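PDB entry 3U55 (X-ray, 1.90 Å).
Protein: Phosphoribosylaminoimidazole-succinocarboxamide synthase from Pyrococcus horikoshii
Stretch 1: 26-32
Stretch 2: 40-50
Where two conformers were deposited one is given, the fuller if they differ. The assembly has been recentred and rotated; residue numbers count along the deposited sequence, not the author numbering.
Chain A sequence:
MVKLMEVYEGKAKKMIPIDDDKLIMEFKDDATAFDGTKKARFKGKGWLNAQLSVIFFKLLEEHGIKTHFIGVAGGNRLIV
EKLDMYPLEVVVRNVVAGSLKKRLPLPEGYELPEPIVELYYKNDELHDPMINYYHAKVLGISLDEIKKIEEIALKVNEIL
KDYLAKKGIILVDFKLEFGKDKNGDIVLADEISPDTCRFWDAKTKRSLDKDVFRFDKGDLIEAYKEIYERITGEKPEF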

# COMPACT_ATOMS: atom_id res chain seq x y z
N GLU A 26 -29.37 4.94 -8.06
CA GLU A 26 -30.34 3.85 -8.22
C GLU A 26 -29.68 2.50 -8.00
O GLU A 26 -28.67 2.19 -8.62
CB GLU A 26 -30.98 3.92 -9.60
CG GLU A 26 -32.01 2.84 -9.90
CD GLU A 26 -32.47 2.87 -11.34
OE1 GLU A 26 -32.32 1.84 -12.04
OE2 GLU A 26 -32.98 3.92 -11.79
N PHE A 27 -30.25 1.70 -7.10
CA PHE A 27 -29.70 0.39 -6.76
C PHE A 27 -30.35 -0.70 -7.62
O PHE A 27 -31.58 -0.77 -7.71
CB PHE A 27 -29.93 0.08 -5.28
CG PHE A 27 -29.15 0.97 -4.33
CD1 PHE A 27 -28.08 0.46 -3.61
CD2 PHE A 27 -29.50 2.30 -4.15
CE1 PHE A 27 -27.37 1.26 -2.72
CE2 PHE A 27 -28.79 3.12 -3.27
CZ PHE A 27 -27.72 2.59 -2.55
N LYS A 28 -29.53 -1.54 -8.23
CA LYS A 28 -30.01 -2.59 -9.13
C LYS A 28 -29.88 -3.97 -8.50
O LYS A 28 -29.24 -4.13 -7.46
CB LYS A 28 -29.25 -2.54 -10.46
CG LYS A 28 -29.47 -1.27 -11.27
CD LYS A 28 -28.52 -1.21 -12.45
N ASP A 29 -30.49 -4.97 -9.13
CA ASP A 29 -30.45 -6.35 -8.62
C ASP A 29 -29.21 -7.12 -9.06
O ASP A 29 -28.99 -8.25 -8.62
CB ASP A 29 -31.73 -7.10 -9.01
CG ASP A 29 -32.95 -6.65 -8.21
OD1 ASP A 29 -34.06 -7.13 -8.51
OD2 ASP A 29 -32.79 -5.82 -7.28
N ASP A 30 -28.40 -6.50 -9.92
CA ASP A 30 -27.17 -7.10 -10.44
C ASP A 30 -26.10 -7.26 -9.36
O ASP A 30 -25.91 -6.37 -8.53
CB ASP A 30 -26.59 -6.27 -11.59
CG ASP A 30 -27.53 -6.16 -12.77
OD1 ASP A 30 -27.65 -5.05 -13.33
OD2 ASP A 30 -28.16 -7.18 -13.15
N ALA A 31 -25.41 -8.40 -9.40
CA ALA A 31 -24.27 -8.64 -8.53
C ALA A 31 -23.05 -9.07 -9.35
O ALA A 31 -23.16 -9.89 -10.26
CB ALA A 31 -24.61 -9.69 -7.48
N THR A 32 -21.90 -8.48 -9.02
CA THR A 32 -20.64 -8.83 -9.68
C THR A 32 -19.59 -9.17 -8.63
O THR A 32 -19.59 -8.61 -7.54
CB THR A 32 -20.08 -7.69 -10.57
OG1 THR A 32 -20.02 -6.47 -9.82
CG2 THR A 32 -20.94 -7.49 -11.81
N ALA A 40 -24.48 -12.44 -11.46
CA ALA A 40 -25.83 -12.97 -11.22
C ALA A 40 -26.78 -11.83 -10.87
O ALA A 40 -26.35 -10.72 -10.52
CB ALA A 40 -25.81 -14.01 -10.10
N ARG A 41 -28.08 -12.10 -10.97
CA ARG A 41 -29.11 -11.14 -10.58
C ARG A 41 -29.93 -11.70 -9.43
O ARG A 41 -30.40 -12.84 -9.49
CB ARG A 41 -30.03 -10.82 -11.75
CG ARG A 41 -29.35 -10.16 -12.95
CD ARG A 41 -30.36 -9.77 -14.03
NE ARG A 41 -31.13 -8.58 -13.66
CZ ARG A 41 -32.35 -8.59 -13.12
NH1 ARG A 41 -32.97 -9.74 -12.87
NH2 ARG A 41 -32.95 -7.45 -12.82
N PHE A 42 -30.10 -10.90 -8.38
CA PHE A 42 -30.84 -11.33 -7.20
C PHE A 42 -32.05 -10.43 -6.97
O PHE A 42 -31.90 -9.25 -6.62
CB PHE A 42 -29.94 -11.33 -5.97
CG PHE A 42 -28.81 -12.32 -6.04
CD1 PHE A 42 -29.02 -13.65 -5.69
CD2 PHE A 42 -27.55 -11.92 -6.46
CE1 PHE A 42 -27.98 -14.57 -5.75
CE2 PHE A 42 -26.50 -12.84 -6.54
CZ PHE A 42 -26.72 -14.17 -6.18
N LYS A 43 -33.24 -11.00 -7.17
CA LYS A 43 -34.48 -10.23 -7.11
C LYS A 43 -34.70 -9.64 -5.72
O LYS A 43 -34.84 -10.37 -4.73
CB LYS A 43 -35.68 -11.09 -7.53
CG LYS A 43 -37.04 -10.41 -7.42
CD LYS A 43 -37.21 -9.28 -8.43
CE LYS A 43 -38.57 -8.61 -8.25
NZ LYS A 43 -38.80 -7.53 -9.25
N GLY A 44 -34.74 -8.31 -5.66
CA GLY A 44 -34.93 -7.60 -4.41
C GLY A 44 -33.66 -7.06 -3.76
O GLY A 44 -33.74 -6.33 -2.77
N LYS A 45 -32.50 -7.43 -4.30
CA LYS A 45 -31.22 -6.97 -3.72
C LYS A 45 -31.11 -5.44 -3.75
O LYS A 45 -30.67 -4.82 -2.78
CB LYS A 45 -30.02 -7.60 -4.42
CG LYS A 45 -28.68 -7.16 -3.85
CD LYS A 45 -27.48 -7.86 -4.48
CE LYS A 45 -27.04 -7.19 -5.78
NZ LYS A 45 -26.35 -5.88 -5.57
N GLY A 46 -31.50 -4.85 -4.88
CA GLY A 46 -31.50 -3.39 -5.04
C GLY A 46 -32.27 -2.69 -3.94
O GLY A 46 -31.77 -1.73 -3.33
N TRP A 47 -33.49 -3.17 -3.68
CA TRP A 47 -34.35 -2.60 -2.64
C TRP A 47 -33.69 -2.67 -1.27
O TRP A 47 -33.64 -1.67 -0.55
CB TRP A 47 -35.72 -3.29 -2.63
CG TRP A 47 -36.73 -2.60 -1.76
CD1 TRP A 47 -37.62 -1.62 -2.15
CD2 TRP A 47 -36.98 -2.83 -0.37
NE1 TRP A 47 -38.39 -1.23 -1.09
CE2 TRP A 47 -38.02 -1.95 0.02
CE3 TRP A 47 -36.42 -3.68 0.59
CZ2 TRP A 47 -38.51 -1.91 1.32
CZ3 TRP A 47 -36.91 -3.64 1.89
CH2 TRP A 47 -37.95 -2.76 2.24
N LEU A 48 -33.17 -3.85 -0.92
CA LEU A 48 -32.50 -4.04 0.36
C LEU A 48 -31.28 -3.13 0.53
O LEU A 48 -31.15 -2.47 1.56
CB LEU A 48 -32.11 -5.52 0.54
CG LEU A 48 -33.31 -6.45 0.74
CD1 LEU A 48 -32.94 -7.90 0.40
CD2 LEU A 48 -33.88 -6.33 2.16
N ASN A 49 -30.41 -3.09 -0.48
CA ASN A 49 -29.22 -2.24 -0.42
C ASN A 49 -29.57 -0.75 -0.32
O ASN A 49 -28.91 -0.00 0.42
CB ASN A 49 -28.28 -2.51 -1.59
CG ASN A 49 -27.61 -3.88 -1.50
OD1 ASN A 49 -27.66 -4.54 -0.46
ND2 ASN A 49 -27.01 -4.32 -2.60
N ALA A 50 -30.60 -0.32 -1.05
CA ALA A 50 -31.08 1.06 -0.98
C ALA A 50 -31.58 1.40 0.43
O ALA A 50 -31.18 2.41 1.01
CB ALA A 50 -32.18 1.30 -2.01
O HOH W 1 -27.71 -3.30 -5.44
O HOH W 2 -34.70 -4.42 -5.97

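Stretches 26-32 and 40-50 of the synthase meet first as antiparallel strands and then, past a turn, as a strand end packed on a helix; together they bury 639 Å². In the strand pairing, Ala-31 and Ala-40 form a hydrogen-bonded pair, Ala-31 N donating to Ala-40 O (2.7 Å) and Ala-40 N to Ala-31 O (3.1 Å). Asp-30 and Arg-41 are the neighbouring non-hydrogen-bonded pair, their CA atoms 4.5 Å apart. One step on, Phe-42 N donates almost linearly to Asp-29 O (2.9 Å), and Arg-41 CA leans on the same oxygen (Asp-29 O, 3.5 Å) in a CA-H...O contact.

Beyond the strand, a type II turn from Phe-42 to Lys-45, closed by Lys-45 N to Phe-42 O (3.0 Å), leads into the helix. Gly-44 occupies the N-cap position with a positive phi of 99°, where a CB would be jammed against the preceding carbonyl oxygen. The carboxylate of Asp-29 reaches the free amides at this point: OD1 accepts from Gly-44 N (3.2 Å) and OD2 from Gly-46 N (2.9 Å), so a negative group sits at the helix start, where backbone N-H groups lack partners within the helix. Water 2 extends the network, donating to Asp-29 OD2 (2.7 Å) and accepting from Trp-47 N (2.9 Å). Gly-46 permits the close approach: its CA lies 3.4 Å from Lys-28 O, and a CB there would fall 2.6 Å from Phe-27 O, a clash.

Charged side chains add to the strand contact. Asp-30 OD2 and Arg-41 NE form a salt bridge at 3.3 Å, on the sheet face their side chains share, although the hydrogen bond within it is weak, with an angle of 122°. The Arg-41 guanidinium also lays one face over Asp-29 CB. Lys-45 folds its chain through two p rotamers, chi3 and chi4, and its NZ makes a weak hydrogen bond to Asp-30 O (3.0 Å). The same ammonium donates to water 1 (Lys-45 NZ to water O, 2.9 Å), which also accepts from Asn-49 ND2 (3.1 Å) and donates to Lys-28 O (2.7 Å), linking helix to loop.

Apolar contacts flank this polar centre. Phe-27 points toward the helix and presents a ring face to Ala-50, whose CA sits 3.7 Å from the ring centroid, nearly on its normal, in a CH-pi contact; Phe-27 CD1 also touches Asn-49 CB (3.6 Å). Ala-31 CB meets the edge of the Phe-42 ring at CE2 (3.8 Å).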